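Local coordinates for TqaA (PDB 5EJD), which carries, as a thiolation (peptidyl carrier) domain of a fungal nonribosomal peptide synthetase, a covalent 4'-phosphopantetheine arm that probably tethers the peptide intermediate for the neighbouring condensation-like domain, at residues K2-T6 / I27-D31; A8-A13 / L68-A72; W16-I22 / D31-G37. Residues are numbered along the deposited sequence.

In this small helical carrier domain the chemistry of the contacts changes with depth, and the three interactions form a graded series. Interaction 2 is the buried one, its centre about 5 Å from that of the chain, where aliphatic side chains of helices 7-20 and 68-74 interlock. Interaction 3 uses the later turns of helix 7-20 against the loop leading to helix 40-52; it is aromatic inside and charged at its margin. Interaction 1, the most peripheral, joins two irregular segments through a backbone hydrogen bond. The carbonyl groups of Asp-31, shared by 1 and 3, and Ala-29 probably accept from Leu-68 N and Ser-69 N, so that the Asp-31 bond ties all three contacts together.

Interaction 1: K2-T6 / I27-D31; sequences KQLST and ISASD
Two segments without regular secondary structure can still dock precisely when one backbone hydrogen bond sets their register. Residues 2-4 run extended beside 27-31, with the CA atoms of Lys-2 and Ser-28 5.1 Å apart and those of Leu-4 and Ala-29 5.5 Å apart. Lys-2, with an all-t side chain, covers the turn: its O accepts from Ala-29 N at 3.1 Å, nearly linearly, and its CB lies 4.1 Å from Ser-30 OG. Ala-29 points its methyl toward the N-terminal segment, where Ala-29 CB sits 3.8 Å from Gln-3 O. Leu-4, in the mt rotamer, brings its CD2 to 4.3 Å from Ala-29 CB. The receiving surface is a type I beta turn, Ser-28 to Asp-31, closed by Asp-31 N to Ser-28 O at 3.0 Å and braced by Ser-28 N to Asp-31 OD2 at 2.8 Å. The contact thus lays the lead-in to helix 7-20 of the carrier domain on the loop that follows the same helix. No charged group pairs across the segments; the Asp-31 carboxylate serves the turn itself.

Interaction 2: A8-A13 / L68-A72; sequences AERELA and LSELA
This four-helix carrier-protein fold brings its first and last helices together here. The axes of segments 8-13 and 68-72 approach to 9.1 Å, their N-to-C directions 115° apart, with Ala-8 and Ala-72 nearest at 5.5 Å between CA atoms. Small residues make this close end possible: Ala-8 CB lies 4.0 Å from Ala-72 CB. The main bump is Leu-12 (tp rotamer), whose CD2 enters a hollow bounded by Leu-68 CG and Leu-71 CD2, each at 3.8 Å, and Ala-72 CB at 4.1 Å. In return Leu-68 (chi1 t, chi2 t) reaches between Glu-9 and Ala-13, its CD2 3.9 Å from Glu-9 CB and its CD1 4.1 Å from Ala-13 CB. Glu-9 (mt) flanks the apolar patch, its CG 3.8 Å from Ala-72 CB, while its OE1 accepts from Ser-5 N. A water completes the polar border, donating to Glu-9 OE2 at 2.6 Å and to Ser-69 O at 3.0 Å.

Interaction 3: W16-I22 / D31-G37; sequences WATVLDI and DNFFFRG
An aromatic pair can hold a loop against a helix, as Trp-16 and Phe-33 do here. Trp-16 (chi1 m, chi2 25°) projects toward residues 31-37, part of the loop between the carrier domain's first two helices that leads to phosphopantetheine-bearing Ser-40. One indole face receives the edge of the Phe-33 ring (chi1 t) in a T-shaped stack, with 5.0 Å between the five-membered-ring and phenyl centroids and planes at 71°; Phe-33 CB makes a CH-pi contact 4.1 Å from the six-membered-ring centroid. At the indole edge, Trp-16 CH2 lies 3.5 Å from Asp-31 O. Val-19 CG1 is 4.4 Å from Phe-33 CZ. Leu-20 (mt) sets CD2 4.2 Å from Phe-33 CE2 and CD1 4.0 Å from Arg-36 CB, its CA 7.0 Å from that of Gly-37. After Asp-21 leaves the helix with positive phi, Ile-22 CD1 lies over the Arg-36 guanidinium, 3.8 Å from Arg-36 NH1. Within the loop, Arg-36 NH2 forms a salt bridge with Asp-31 OD2 at 2.8 Å, and Asn-32 OD1 accepts from Phe-35 N at 3.0 Å, an Asx motif. Phe-33 lies about 8 Å from Ser-40, side chain to side chain, and both Val-19 and Phe-33 touch Asp-42, joining helix 7-20 and the loop to helix 40-52.

Interaction 1: K2-T6 / I27-D31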
loop_
_atom_site.group_PDB
_atom_site.type_symbol
_atom_site.label_atom_id
_atom_site.label_comp_id
_atom_site.label_asym_id
_atom_site.label_seq_id
_atom_site.Cartn_x
_atom_site.Cartn_y
_atom_site.Cartn_z
ATOM N N LYS B 2 0.186 26.076 -25.783
ATOM C CA LYS B 2 -0.996 26.851 -25.197
ATOM C C LYS B 2 -0.836 27.444 -23.753
ATOM O O LYS B 2 -0.751 26.709 -22.784
ATOM C CB LYS B 2 -2.269 26.006 -25.239
ATOM C CG LYS B 2 -3.511 26.827 -24.938
ATOM C CD LYS B 2 -4.820 26.130 -25.272
ATOM C CE LYS B 2 -5.981 26.743 -24.452
ATOM N NZ LYS B 2 -7.333 26.168 -24.710
ATOM N N GLN B 3 -0.893 28.772 -23.628
ATOM C CA GLN B 3 -0.476 29.486 -22.413
ATOM C C GLN B 3 -1.437 29.308 -21.219
ATOM O O GLN B 3 -2.650 29.129 -21.373
ATOM C CB GLN B 3 -0.288 30.990 -22.725
ATOM C CG GLN B 3 0.492 31.806 -21.743
ATOM C CD GLN B 3 0.190 33.317 -21.777
ATOM O OE1 GLN B 3 -0.678 33.788 -22.516
ATOM N NE2 GLN B 3 0.926 34.076 -20.973
ATOM N N LEU B 4 -0.864 29.324 -20.019
ATOM C CA LEU B 4 -1.668 29.278 -18.801
ATOM C C LEU B 4 -2.286 30.649 -18.553
ATOM O O LEU B 4 -1.587 31.659 -18.442
ATOM C CB LEU B 4 -0.837 28.848 -17.601
ATOM C CG LEU B 4 -0.076 27.513 -17.704
ATOM C CD1 LEU B 4 1.078 27.440 -16.722
ATOM C CD2 LEU B 4 -0.989 26.309 -17.645
ATOM N N SER B 5 -3.595 30.650 -18.384
ATOM C CA SER B 5 -4.375 31.865 -18.429
ATOM C C SER B 5 -4.989 32.225 -17.050
ATOM O O SER B 5 -5.082 33.393 -16.740
ATOM C CB SER B 5 -5.420 31.823 -19.546
ATOM O OG SER B 5 -6.525 31.092 -19.100
ATOM N N THR B 6 -5.372 31.251 -16.219
ATOM C CA THR B 6 -5.974 31.552 -14.907
ATOM C C THR B 6 -5.022 31.240 -13.777
ATOM O O THR B 6 -4.003 30.605 -13.968
ATOM C CB THR B 6 -7.302 30.780 -14.662
ATOM O OG1 THR B 6 -7.033 29.455 -14.180
ATOM C CG2 THR B 6 -8.139 30.687 -15.941
ATOM N N ILE B 27 4.758 22.807 -19.456
ATOM C CA ILE B 27 3.367 22.441 -19.210
ATOM C C ILE B 27 2.411 23.445 -19.848
ATOM O O ILE B 27 2.489 24.625 -19.569
ATOM C CB ILE B 27 3.085 22.324 -17.704
ATOM C CG1 ILE B 27 3.900 21.189 -17.108
ATOM C CG2 ILE B 27 1.615 22.031 -17.471
ATOM C CD1 ILE B 27 3.820 21.131 -15.623
ATOM N N SER B 28 1.549 22.972 -20.745
ATOM C CA SER B 28 0.584 23.820 -21.363
ATOM C C SER B 28 -0.796 23.452 -20.860
ATOM O O SER B 28 -1.021 22.364 -20.339
ATOM C CB SER B 28 0.660 23.746 -22.902
ATOM O OG SER B 28 -0.202 22.759 -23.418
ATOM N N ALA B 29 -1.715 24.391 -21.013
ATOM C CA ALA B 29 -3.070 24.230 -20.547
ATOM C C ALA B 29 -3.813 23.088 -21.199
ATOM O O ALA B 29 -4.784 22.606 -20.634
ATOM C CB ALA B 29 -3.836 25.527 -20.731
ATOM N N SER B 30 -3.356 22.646 -22.361
ATOM C CA SER B 30 -4.000 21.521 -23.082
ATOM C C SER B 30 -3.376 20.159 -22.755
ATOM O O SER B 30 -3.766 19.158 -23.331
ATOM C CB SER B 30 -3.862 21.775 -24.582
ATOM O OG SER B 30 -2.487 21.890 -24.903
ATOM N N ASP B 31 -2.345 20.151 -21.906
ATOM C CA ASP B 31 -1.701 18.912 -21.500
ATOM C C ASP B 31 -2.632 17.950 -20.729
ATOM O O ASP B 31 -3.466 18.347 -19.914
ATOM C CB ASP B 31 -0.481 19.180 -20.638
ATOM C CG ASP B 31 0.765 19.446 -21.444
ATOM O OD1 ASP B 31 0.879 18.945 -22.578
ATOM O OD2 ASP B 31 1.675 20.132 -20.916
#

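Interaction 2: A8-A13 / L68-A72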
loop_
_atom_site.group_PDB
_atom_site.type_symbol
_atom_site.label_atom_id
_atom_site.label_comp_id
_atom_site.label_asym_id
_atom_site.label_seq_id
_atom_site.Cartn_x
_atom_site.Cartn_y
_atom_site.Cartn_z
ATOM N N ALA B 8 -5.802 29.318 -11.190
ATOM C CA ALA B 8 -5.995 27.913 -10.961
ATOM C C ALA B 8 -5.114 27.069 -11.931
ATOM O O ALA B 8 -4.527 26.078 -11.510
ATOM C CB ALA B 8 -7.468 27.538 -11.111
ATOM N N GLU B 9 -5.026 27.475 -13.197
ATOM C CA GLU B 9 -4.186 26.782 -14.151
ATOM C C GLU B 9 -2.740 26.865 -13.722
ATOM O O GLU B 9 -2.020 25.880 -13.795
ATOM C CB GLU B 9 -4.385 27.298 -15.574
ATOM C CG GLU B 9 -5.782 27.040 -16.136
ATOM C CD GLU B 9 -5.935 27.372 -17.635
ATOM O OE1 GLU B 9 -5.083 28.081 -18.227
ATOM O OE2 GLU B 9 -6.962 26.953 -18.220
ATOM N N ARG B 10 -2.300 28.006 -13.231
ATOM C CA ARG B 10 -0.921 28.126 -12.790
ATOM C C ARG B 10 -0.624 27.249 -11.605
ATOM O O ARG B 10 0.450 26.656 -11.541
ATOM C CB ARG B 10 -0.548 29.587 -12.445
ATOM C CG ARG B 10 -0.394 30.481 -13.667
ATOM C CD ARG B 10 -0.137 31.950 -13.357
ATOM N NE ARG B 10 -0.685 32.685 -14.493
ATOM C CZ ARG B 10 -1.851 33.327 -14.516
ATOM N NH1 ARG B 10 -2.611 33.420 -13.433
ATOM N NH2 ARG B 10 -2.242 33.904 -15.639
ATOM N N GLU B 11 -1.504 27.263 -10.614
ATOM C CA GLU B 11 -1.228 26.526 -9.389
ATOM C C GLU B 11 -1.222 25.027 -9.720
ATOM O O GLU B 11 -0.379 24.279 -9.246
ATOM C CB GLU B 11 -2.135 26.861 -8.165
ATOM C CG GLU B 11 -1.329 27.407 -6.976
ATOM C CD GLU B 11 -0.130 26.579 -6.436
ATOM O OE1 GLU B 11 0.117 25.365 -6.690
ATOM O OE2 GLU B 11 0.611 27.211 -5.665
ATOM N N LEU B 12 -2.144 24.618 -10.571
ATOM C CA LEU B 12 -2.226 23.231 -10.994
ATOM C C LEU B 12 -1.010 22.750 -11.795
ATOM O O LEU B 12 -0.547 21.631 -11.619
ATOM C CB LEU B 12 -3.487 23.060 -11.815
ATOM C CG LEU B 12 -3.944 21.655 -12.022
ATOM C CD1 LEU B 12 -4.182 20.968 -10.679
ATOM C CD2 LEU B 12 -5.223 21.708 -12.866
ATOM N N ALA B 13 -0.458 23.623 -12.617
ATOM C CA ALA B 13 0.707 23.290 -13.374
ATOM C C ALA B 13 1.902 23.064 -12.472
ATOM O O ALA B 13 2.733 22.187 -12.709
ATOM C CB ALA B 13 1.018 24.405 -14.361
ATOM N N LEU B 68 -5.479 19.753 -18.351
ATOM C CA LEU B 68 -5.221 20.710 -17.272
ATOM C C LEU B 68 -6.273 21.800 -17.162
ATOM O O LEU B 68 -6.812 22.036 -16.080
ATOM C CB LEU B 68 -3.858 21.335 -17.418
ATOM C CG LEU B 68 -3.304 22.030 -16.172
ATOM C CD1 LEU B 68 -1.796 22.022 -16.215
ATOM C CD2 LEU B 68 -3.766 23.457 -16.052
ATOM N N SER B 69 -6.565 22.466 -18.266
ATOM C CA SER B 69 -7.512 23.570 -18.252
ATOM C C SER B 69 -8.878 23.113 -17.769
ATOM O O SER B 69 -9.531 23.847 -17.036
ATOM C CB SER B 69 -7.625 24.224 -19.645
ATOM O OG SER B 69 -8.097 23.298 -20.601
ATOM N N GLU B 70 -9.322 21.932 -18.197
ATOM C CA GLU B 70 -10.608 21.381 -17.745
ATOM C C GLU B 70 -10.631 21.016 -16.275
ATOM O O GLU B 70 -11.605 21.271 -15.585
ATOM C CB GLU B 70 -10.970 20.176 -18.531
ATOM C CG GLU B 70 -11.382 20.403 -19.974
ATOM C CD GLU B 70 -11.920 19.016 -20.493
ATOM O OE1 GLU B 70 -11.295 17.931 -20.251
ATOM O OE2 GLU B 70 -13.033 18.909 -21.039
ATOM N N LEU B 71 -9.520 20.497 -15.773
ATOM C CA LEU B 71 -9.426 20.184 -14.368
ATOM C C LEU B 71 -9.424 21.450 -13.514
ATOM O O LEU B 71 -9.964 21.464 -12.402
ATOM C CB LEU B 71 -8.164 19.338 -14.072
ATOM C CG LEU B 71 -7.890 18.949 -12.614
ATOM C CD1 LEU B 71 -9.021 18.120 -12.032
ATOM C CD2 LEU B 71 -6.599 18.193 -12.517
ATOM N N ALA B 72 -8.780 22.497 -14.006
ATOM C CA ALA B 72 -8.759 23.768 -13.269
ATOM C C ALA B 72 -10.128 24.401 -13.080
ATOM O O ALA B 72 -10.336 25.071 -12.085
ATOM C CB ALA B 72 -7.807 24.731 -13.941
HETATM O O HOH W 1 -9.074 26.769 -16.670
#

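Interaction 3: W16-I22 / D31-G37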
loop_
_atom_site.group_PDB
_atom_site.type_symbol
_atom_site.label_atom_id
_atom_site.label_comp_id
_atom_site.label_asym_id
_atom_site.label_seq_id
_atom_site.Cartn_x
_atom_site.Cartn_y
_atom_site.Cartn_z
ATOM N N TRP B 16 1.492 19.650 -11.041
ATOM C CA TRP B 16 1.862 18.600 -11.979
ATOM C C TRP B 16 3.367 18.527 -12.124
ATOM O O TRP B 16 3.942 17.454 -12.241
ATOM C CB TRP B 16 1.251 18.885 -13.332
ATOM C CG TRP B 16 -0.194 18.609 -13.424
ATOM C CD1 TRP B 16 -1.094 18.597 -12.421
ATOM C CD2 TRP B 16 -0.930 18.372 -14.624
ATOM N NE1 TRP B 16 -2.364 18.361 -12.919
ATOM C CE2 TRP B 16 -2.276 18.209 -14.272
ATOM C CE3 TRP B 16 -0.564 18.229 -15.958
ATOM C CZ2 TRP B 16 -3.247 17.924 -15.190
ATOM C CZ3 TRP B 16 -1.545 17.962 -16.888
ATOM C CH2 TRP B 16 -2.867 17.820 -16.504
ATOM N N ALA B 17 4.013 19.681 -12.140
ATOM C CA ALA B 17 5.461 19.711 -12.258
ATOM C C ALA B 17 6.144 18.958 -11.111
ATOM O O ALA B 17 7.048 18.182 -11.343
ATOM C CB ALA B 17 5.973 21.139 -12.329
ATOM N N THR B 18 5.692 19.169 -9.889
ATOM C CA THR B 18 6.300 18.505 -8.747
ATOM C C THR B 18 5.995 17.004 -8.775
ATOM O O THR B 18 6.869 16.192 -8.550
ATOM C CB THR B 18 5.683 19.070 -7.445
ATOM O OG1 THR B 18 5.765 20.494 -7.425
ATOM C CG2 THR B 18 6.316 18.513 -6.206
ATOM N N VAL B 19 4.765 16.653 -9.096
ATOM C CA VAL B 19 4.324 15.281 -8.958
ATOM C C VAL B 19 4.884 14.418 -10.079
ATOM O O VAL B 19 5.154 13.260 -9.887
ATOM C CB VAL B 19 2.777 15.260 -8.903
ATOM C CG1 VAL B 19 2.178 13.987 -9.430
ATOM C CG2 VAL B 19 2.310 15.494 -7.471
ATOM N N LEU B 20 4.921 14.957 -11.277
ATOM C CA LEU B 20 5.444 14.238 -12.423
ATOM C C LEU B 20 6.955 14.465 -12.605
ATOM O O LEU B 20 7.553 13.802 -13.422
ATOM C CB LEU B 20 4.696 14.649 -13.704
ATOM C CG LEU B 20 3.183 14.468 -13.645
ATOM C CD1 LEU B 20 2.545 15.094 -14.872
ATOM C CD2 LEU B 20 2.766 13.014 -13.539
ATOM N N ASP B 21 7.571 15.362 -11.832
ATOM C CA ASP B 21 9.020 15.645 -11.937
ATOM C C ASP B 21 9.394 16.082 -13.350
ATOM O O ASP B 21 10.352 15.609 -13.940
ATOM C CB ASP B 21 9.834 14.424 -11.516
ATOM C CG ASP B 21 10.140 14.412 -10.017
ATOM O OD1 ASP B 21 10.595 15.475 -9.526
ATOM O OD2 ASP B 21 9.896 13.367 -9.317
ATOM N N ILE B 22 8.582 16.969 -13.892
ATOM C CA ILE B 22 8.809 17.556 -15.185
ATOM C C ILE B 22 8.882 19.070 -14.995
ATOM O O ILE B 22 8.350 19.589 -14.030
ATOM C CB ILE B 22 7.788 17.130 -16.249
ATOM C CG1 ILE B 22 6.353 17.227 -15.783
ATOM C CG2 ILE B 22 8.024 15.678 -16.639
ATOM C CD1 ILE B 22 5.588 18.378 -16.341
ATOM N N ASP B 31 -2.345 20.151 -21.906
ATOM C CA ASP B 31 -1.701 18.912 -21.500
ATOM C C ASP B 31 -2.632 17.950 -20.729
ATOM O O ASP B 31 -3.466 18.347 -19.914
ATOM C CB ASP B 31 -0.481 19.180 -20.638
ATOM C CG ASP B 31 0.765 19.446 -21.444
ATOM O OD1 ASP B 31 0.879 18.945 -22.578
ATOM O OD2 ASP B 31 1.675 20.132 -20.916
ATOM N N ASN B 32 -2.460 16.675 -21.052
ATOM C CA ASN B 32 -3.193 15.591 -20.455
ATOM C C ASN B 32 -2.326 14.900 -19.394
ATOM O O ASN B 32 -1.225 14.416 -19.683
ATOM C CB ASN B 32 -3.577 14.615 -21.566
ATOM C CG ASN B 32 -4.327 13.431 -21.051
ATOM O OD1 ASN B 32 -3.831 12.682 -20.183
ATOM N ND2 ASN B 32 -5.552 13.276 -21.503
ATOM N N PHE B 33 -2.855 14.806 -18.186
ATOM C CA PHE B 33 -2.123 14.245 -17.058
ATOM C C PHE B 33 -1.519 12.864 -17.344
ATOM O O PHE B 33 -0.382 12.594 -16.997
ATOM C CB PHE B 33 -3.060 14.158 -15.846
ATOM C CG PHE B 33 -2.367 13.786 -14.538
ATOM C CD1 PHE B 33 -2.502 12.512 -14.022
ATOM C CD2 PHE B 33 -1.679 14.715 -13.821
ATOM C CE1 PHE B 33 -1.911 12.154 -12.841
ATOM C CE2 PHE B 33 -1.071 14.372 -12.627
ATOM C CZ PHE B 33 -1.187 13.081 -12.136
ATOM N N PHE B 34 -2.294 11.991 -17.963
ATOM C CA PHE B 34 -1.860 10.621 -18.221
ATOM C C PHE B 34 -0.882 10.548 -19.395
ATOM O O PHE B 34 0.119 9.835 -19.315
ATOM C CB PHE B 34 -3.076 9.707 -18.424
ATOM C CG PHE B 34 -3.981 9.677 -17.216
ATOM C CD1 PHE B 34 -3.695 8.848 -16.149
ATOM C CD2 PHE B 34 -5.061 10.508 -17.117
ATOM C CE1 PHE B 34 -4.505 8.817 -15.027
ATOM C CE2 PHE B 34 -5.885 10.476 -15.987
ATOM C CZ PHE B 34 -5.611 9.627 -14.941
ATOM N N PHE B 35 -1.102 11.350 -20.432
ATOM C CA PHE B 35 -0.145 11.407 -21.507
ATOM C C PHE B 35 1.222 11.938 -21.052
ATOM O O PHE B 35 2.228 11.529 -21.621
ATOM C CB PHE B 35 -0.696 12.203 -22.662
ATOM C CG PHE B 35 0.166 12.165 -23.912
ATOM C CD1 PHE B 35 0.139 11.049 -24.762
ATOM C CD2 PHE B 35 0.986 13.278 -24.272
ATOM C CE1 PHE B 35 0.911 11.038 -25.915
ATOM C CE2 PHE B 35 1.764 13.260 -25.433
ATOM C CZ PHE B 35 1.725 12.145 -26.251
ATOM N N ARG B 36 1.279 12.833 -20.057
ATOM C CA ARG B 36 2.558 13.272 -19.543
ATOM C C ARG B 36 3.185 12.271 -18.557
ATOM O O ARG B 36 4.233 12.554 -17.992
ATOM C CB ARG B 36 2.466 14.652 -18.894
ATOM C CG ARG B 36 2.049 15.820 -19.814
ATOM C CD ARG B 36 2.980 16.054 -20.997
ATOM N NE ARG B 36 4.354 16.342 -20.605
ATOM C CZ ARG B 36 4.838 17.563 -20.397
ATOM N NH1 ARG B 36 6.101 17.705 -20.008
ATOM N NH2 ARG B 36 4.067 18.633 -20.538
ATOM N N GLY B 37 2.547 11.120 -18.344
ATOM C CA GLY B 37 3.131 10.015 -17.553
ATOM C C GLY B 37 2.497 9.722 -16.193
ATOM O O GLY B 37 2.975 8.887 -15.461
#